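Local coordinates for monomethylamine corrinoid protein 1 (Methanosarcina barkeri, PDB 3EZX), which carries methyl groups on its corrinoid cofactor from the methyltransferase MtmB to MtbA during methanogenesis from monomethylamine, at the 5-hydroxybenzimidazolylcobamide site. Coordinates in Å, arbitrary orientation; residue numbers count along the deposited sequence, not the author numbering.

The 5-hydroxybenzimidazolylcobamide site. Residues 47, 54, 61, 64, 102, 104-108, 112, 150-152, 154-156, 181-184, 202-204. With HCB (5-hydroxybenzimidazolylcobamide), chain B.
The cobamide lies between two domains, its corrin a flat plate and its nucleotide tail a plug driven into the Rossmann-like B12-binding domain. The floor is loop Ile104-Asp106 with Leu154 and Met155. From it rises His105, lower axial ligand of the DXHXXG motif that ends at Gly108, CG anti to its carbonyl carbon (chi1 -67°). NE2 reaches cobalt at 2.4 Å, near square pyramidal with four corrin nitrogens; a further upper ligand may be unseen. Leu154 CB packs over one imidazole face and may help hold its rotation. The helical bundle is the lid: Met47 lays CG along the nucleotide linker, Phe54 turns its ring edge to acetamide O28, Ile64 CG2 sits above corrin C14, and Leu61 CD1 meets acetamide C37. Backbone N-H groups hold two corrin propionamides: Ile104 N donates to O44 at 2.8 Å, Asp106 N to O51; Asp106 OD1 accepts from N52 at 2.8 Å, above the carboxylate plane. Gly108 CA packs by the ribose, whose hydroxyl O7R donates to Gly184 O from above the carbonyl plane; poorly ordered Glu202 and Asn203 lie outside. The hydroxybenzimidazole, displaced from cobalt, fills a slot between Val112 CG2 and Gly183 CA. Ser152 OG caps N3B at 2.6 Å; Val150 and Met181 close the deep end around O5M. Protein hides 1119 of 1514 Å²; the opening probably follows the corrin edge remote from the tail, near acetamide C38. This base-off, His-on cradle holds the methyl-carrying cobalt.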
# COMPACT_ATOMS: atom_id res chain seq x y z
N MET A 47 -6.32 11.63 5.62
CA MET A 47 -4.92 11.65 5.19
C MET A 47 -4.72 12.54 3.96
O MET A 47 -3.68 13.18 3.81
CB MET A 47 -4.42 10.24 4.87
CG MET A 47 -2.88 10.12 4.81
SD MET A 47 -2.08 10.37 6.44
CE MET A 47 -1.76 12.11 6.36
N PHE A 54 -0.27 20.20 4.17
CA PHE A 54 1.19 20.19 4.18
C PHE A 54 1.72 20.82 2.90
O PHE A 54 2.59 21.69 2.95
CB PHE A 54 1.70 18.75 4.33
CG PHE A 54 3.20 18.63 4.40
CD1 PHE A 54 3.93 18.22 3.28
CD2 PHE A 54 3.87 18.88 5.58
CE1 PHE A 54 5.31 18.06 3.35
CE2 PHE A 54 5.25 18.72 5.66
CZ PHE A 54 5.98 18.31 4.55
N LEU A 61 6.11 18.91 9.36
CA LEU A 61 6.51 17.56 9.70
C LEU A 61 6.12 17.02 11.07
O LEU A 61 5.93 15.81 11.22
CB LEU A 61 8.01 17.37 9.46
CG LEU A 61 8.33 16.91 8.03
CD1 LEU A 61 9.64 16.16 8.11
CD2 LEU A 61 7.25 15.98 7.44
N ILE A 64 2.58 15.82 10.42
CA ILE A 64 2.50 14.69 9.50
C ILE A 64 2.96 13.41 10.17
O ILE A 64 2.42 12.33 9.90
CB ILE A 64 3.37 14.95 8.25
CG1 ILE A 64 2.86 16.19 7.51
CG2 ILE A 64 3.34 13.74 7.32
CD1 ILE A 64 1.43 16.09 7.05
N GLY A 102 15.26 3.51 -0.05
CA GLY A 102 15.29 4.85 0.50
C GLY A 102 13.92 5.37 0.91
O GLY A 102 13.81 6.48 1.42
N ILE A 104 10.43 4.83 3.22
CA ILE A 104 9.96 4.12 4.41
C ILE A 104 8.46 4.24 4.60
O ILE A 104 7.93 3.78 5.61
CB ILE A 104 10.67 4.59 5.70
CG1 ILE A 104 10.23 6.01 6.05
CG2 ILE A 104 12.17 4.50 5.52
CD1 ILE A 104 10.87 6.54 7.31
N HIS A 105 7.79 4.87 3.65
CA HIS A 105 6.34 5.01 3.72
C HIS A 105 5.83 3.58 3.59
O HIS A 105 6.08 2.92 2.58
CB HIS A 105 5.80 5.85 2.55
CG HIS A 105 6.22 7.29 2.58
ND1 HIS A 105 7.44 7.76 2.15
CD2 HIS A 105 5.54 8.39 3.00
CE1 HIS A 105 7.46 9.09 2.32
NE2 HIS A 105 6.33 9.52 2.84
N ASP A 106 5.13 3.08 4.60
CA ASP A 106 4.64 1.71 4.54
C ASP A 106 3.14 1.53 4.76
O ASP A 106 2.62 0.44 4.57
CB ASP A 106 5.43 0.85 5.53
CG ASP A 106 5.12 1.18 6.98
OD1 ASP A 106 4.50 2.23 7.24
OD2 ASP A 106 5.49 0.38 7.87
N ILE A 107 2.44 2.59 5.15
CA ILE A 107 1.00 2.47 5.37
C ILE A 107 0.28 1.89 4.16
O ILE A 107 -0.45 0.90 4.28
CB ILE A 107 0.39 3.84 5.74
CG1 ILE A 107 0.96 4.30 7.08
CG2 ILE A 107 -1.13 3.74 5.82
CD1 ILE A 107 0.47 5.64 7.56
N GLY A 108 0.48 2.50 2.99
CA GLY A 108 -0.14 2.01 1.78
C GLY A 108 0.39 0.65 1.39
O GLY A 108 -0.34 -0.22 0.91
N VAL A 112 -1.99 -2.76 0.98
CA VAL A 112 -2.09 -3.57 -0.22
C VAL A 112 -1.69 -5.01 0.07
O VAL A 112 -2.35 -5.95 -0.39
CB VAL A 112 -1.16 -3.05 -1.34
CG1 VAL A 112 -1.14 -4.05 -2.47
CG2 VAL A 112 -1.61 -1.67 -1.83
N VAL A 150 4.88 -6.78 -6.25
CA VAL A 150 4.11 -5.61 -5.85
C VAL A 150 5.04 -4.57 -5.20
O VAL A 150 5.51 -4.76 -4.07
CB VAL A 150 3.01 -6.00 -4.82
CG1 VAL A 150 2.05 -4.85 -4.63
CG2 VAL A 150 2.28 -7.24 -5.29
N GLY A 151 5.30 -3.48 -5.91
CA GLY A 151 6.19 -2.45 -5.37
C GLY A 151 5.57 -1.10 -5.02
O GLY A 151 4.67 -0.62 -5.70
N SER A 152 6.07 -0.49 -3.95
CA SER A 152 5.58 0.81 -3.51
C SER A 152 6.65 1.88 -3.58
O SER A 152 7.84 1.59 -3.52
CB SER A 152 5.05 0.75 -2.07
OG SER A 152 3.75 0.20 -2.01
N LEU A 154 6.38 6.29 -2.56
CA LEU A 154 5.60 7.50 -2.39
C LEU A 154 6.41 8.75 -2.67
O LEU A 154 5.94 9.87 -2.51
CB LEU A 154 5.01 7.57 -0.98
CG LEU A 154 3.72 6.76 -0.82
CD1 LEU A 154 3.98 5.28 -1.08
CD2 LEU A 154 3.18 6.96 0.59
N MET A 155 7.65 8.54 -3.09
CA MET A 155 8.53 9.65 -3.42
C MET A 155 9.09 9.44 -4.81
O MET A 155 9.52 8.34 -5.16
CB MET A 155 9.67 9.74 -2.41
CG MET A 155 9.21 9.99 -0.99
SD MET A 155 10.57 10.53 0.05
CE MET A 155 11.53 9.02 0.13
N THR A 156 9.05 10.49 -5.62
CA THR A 156 9.55 10.44 -6.99
C THR A 156 10.98 9.92 -7.04
O THR A 156 11.32 9.09 -7.88
CB THR A 156 9.50 11.82 -7.66
OG1 THR A 156 10.16 12.78 -6.82
CG2 THR A 156 8.05 12.26 -7.89
N MET A 181 3.64 -5.21 -10.72
CA MET A 181 2.68 -4.16 -10.42
C MET A 181 3.30 -3.15 -9.45
O MET A 181 3.66 -3.51 -8.33
CB MET A 181 1.39 -4.75 -9.82
CG MET A 181 0.31 -3.72 -9.50
SD MET A 181 -1.25 -4.43 -8.87
CE MET A 181 -0.79 -4.83 -7.20
N PHE A 182 3.44 -1.91 -9.89
CA PHE A 182 3.99 -0.86 -9.04
C PHE A 182 2.89 0.13 -8.65
O PHE A 182 1.91 0.29 -9.38
CB PHE A 182 5.12 -0.11 -9.76
CG PHE A 182 6.38 -0.92 -9.93
CD1 PHE A 182 6.64 -1.57 -11.13
CD2 PHE A 182 7.29 -1.03 -8.89
CE1 PHE A 182 7.81 -2.32 -11.29
CE2 PHE A 182 8.46 -1.77 -9.04
CZ PHE A 182 8.72 -2.42 -10.24
N GLY A 183 3.04 0.78 -7.50
CA GLY A 183 2.04 1.74 -7.05
C GLY A 183 2.64 2.79 -6.14
O GLY A 183 3.86 2.88 -6.00
N GLY A 184 1.79 3.61 -5.52
CA GLY A 184 2.31 4.62 -4.62
C GLY A 184 1.57 5.95 -4.65
O GLY A 184 0.97 6.36 -3.65
N GLU A 202 -4.86 2.22 -7.50
CA GLU A 202 -4.94 3.49 -6.79
C GLU A 202 -5.31 3.28 -5.33
O GLU A 202 -5.24 4.21 -4.54
CB GLU A 202 -5.96 4.40 -7.47
CG GLU A 202 -5.57 4.81 -8.88
CD GLU A 202 -6.68 5.54 -9.60
OE1 GLU A 202 -7.14 6.58 -9.09
OE2 GLU A 202 -7.08 5.08 -10.69
N ASN A 203 -5.71 2.06 -4.99
CA ASN A 203 -6.06 1.74 -3.62
C ASN A 203 -5.99 0.24 -3.38
O ASN A 203 -5.89 -0.55 -4.32
CB ASN A 203 -7.46 2.27 -3.27
CG ASN A 203 -8.53 1.81 -4.24
OD1 ASN A 203 -8.75 0.61 -4.42
ND2 ASN A 203 -9.19 2.76 -4.88
N ALA A 204 -6.04 -0.16 -2.11
CA ALA A 204 -5.96 -1.56 -1.73
C ALA A 204 -6.97 -2.38 -2.51
O ALA A 204 -6.62 -3.40 -3.12
CB ALA A 204 -6.21 -1.71 -0.23
CO HCB B . 6.03 11.80 3.60
N21 HCB B . 6.11 12.58 1.86
N22 HCB B . 7.90 12.19 3.81
N23 HCB B . 5.78 10.91 5.30
N24 HCB B . 4.17 11.63 3.22
C1 HCB B . 4.86 12.53 1.04
C20 HCB B . 4.86 11.16 0.30
C2 HCB B . 5.02 13.82 0.09
C25 HCB B . 4.13 13.84 -1.19
C26 HCB B . 4.75 15.13 0.90
C27 HCB B . 4.79 16.46 0.17
O28 HCB B . 5.87 16.98 -0.16
N29 HCB B . 3.66 17.05 -0.11
C3 HCB B . 6.56 13.71 -0.16
C30 HCB B . 7.10 12.98 -1.43
C31 HCB B . 7.20 13.96 -2.59
C32 HCB B . 7.87 13.60 -3.86
O34 HCB B . 7.88 14.47 -4.71
N33 HCB B . 8.40 12.46 -4.04
C4 HCB B . 7.07 13.20 1.20
C5 HCB B . 8.40 13.40 1.73
C35 HCB B . 9.35 14.18 0.80
C6 HCB B . 8.79 12.91 2.94
C7 HCB B . 10.12 13.12 3.73
C36 HCB B . 11.55 13.21 3.13
C37 HCB B . 9.95 14.41 4.65
C38 HCB B . 10.00 15.77 3.99
O39 HCB B . 9.11 16.22 3.26
N40 HCB B . 11.07 16.50 4.23
C8 HCB B . 10.05 11.94 4.72
C41 HCB B . 10.80 10.71 4.13
C42 HCB B . 10.66 9.30 4.63
C43 HCB B . 11.35 8.31 3.73
O44 HCB B . 10.79 7.59 2.93
N45 HCB B . 12.63 8.26 3.87
C9 HCB B . 8.58 11.70 4.84
C10 HCB B . 8.07 11.03 5.94
C11 HCB B . 6.76 10.72 6.19
C12 HCB B . 6.30 10.03 7.47
C46 HCB B . 6.10 11.13 8.52
C47 HCB B . 7.30 9.01 8.05
C13 HCB B . 4.89 9.57 7.07
C48 HCB B . 4.83 8.04 6.80
C49 HCB B . 4.23 7.11 7.86
C50 HCB B . 4.29 5.68 7.43
O51 HCB B . 4.01 5.29 6.33
N52 HCB B . 4.69 4.84 8.35
C14 HCB B . 4.58 10.34 5.76
C15 HCB B . 3.31 10.39 5.14
C53 HCB B . 2.18 9.70 5.88
C16 HCB B . 3.12 11.09 3.84
C17 HCB B . 1.81 11.53 3.11
C54 HCB B . 1.21 12.71 3.92
C55 HCB B . 0.63 10.52 2.90
C56 HCB B . 1.01 9.10 2.50
C57 HCB B . 0.03 8.08 3.03
O58 HCB B . 0.32 7.40 4.00
N59 HCB B . -1.13 7.99 2.41
C18 HCB B . 2.41 11.96 1.71
C60 HCB B . 1.76 12.80 0.61
C61 HCB B . 0.55 12.43 -0.11
O63 HCB B . 0.37 11.24 -0.31
N62 HCB B . -0.20 13.35 -0.65
C19 HCB B . 3.77 12.46 2.08
C1P HCB B . -2.22 7.09 2.76
C2P HCB B . -2.06 5.70 2.19
C3P HCB B . -3.21 4.83 2.61
O3 HCB B . -2.06 5.76 0.76
O4 HCB B . 0.41 5.73 0.51
O5 HCB B . -1.02 6.86 -1.22
P HCB B . -0.85 5.76 -0.24
O2 HCB B . -1.03 4.36 -0.94
C3R HCB B . -2.08 3.91 -1.77
C2R HCB B . -1.72 3.90 -3.24
O7R HCB B . -0.48 4.38 -3.54
C1R HCB B . -1.87 2.44 -3.62
O6R HCB B . -2.76 1.90 -2.67
C4R HCB B . -2.45 2.50 -1.40
C5R HCB B . -3.60 2.33 -0.47
O8R HCB B . -4.86 2.89 -0.91
N1B HCB B . -0.63 1.59 -3.59
C8B HCB B . -0.33 0.55 -4.47
C2B HCB B . 0.43 1.67 -2.75
N3B HCB B . 1.36 0.78 -2.95
C9B HCB B . 0.94 0.05 -4.02
C4B HCB B . 1.42 -1.07 -4.67
C5B HCB B . 0.85 -1.57 -5.87
O5M HCB B . 1.44 -2.62 -6.57
C6B HCB B . -0.34 -1.02 -6.30
C7B HCB B . -1.03 -0.06 -5.56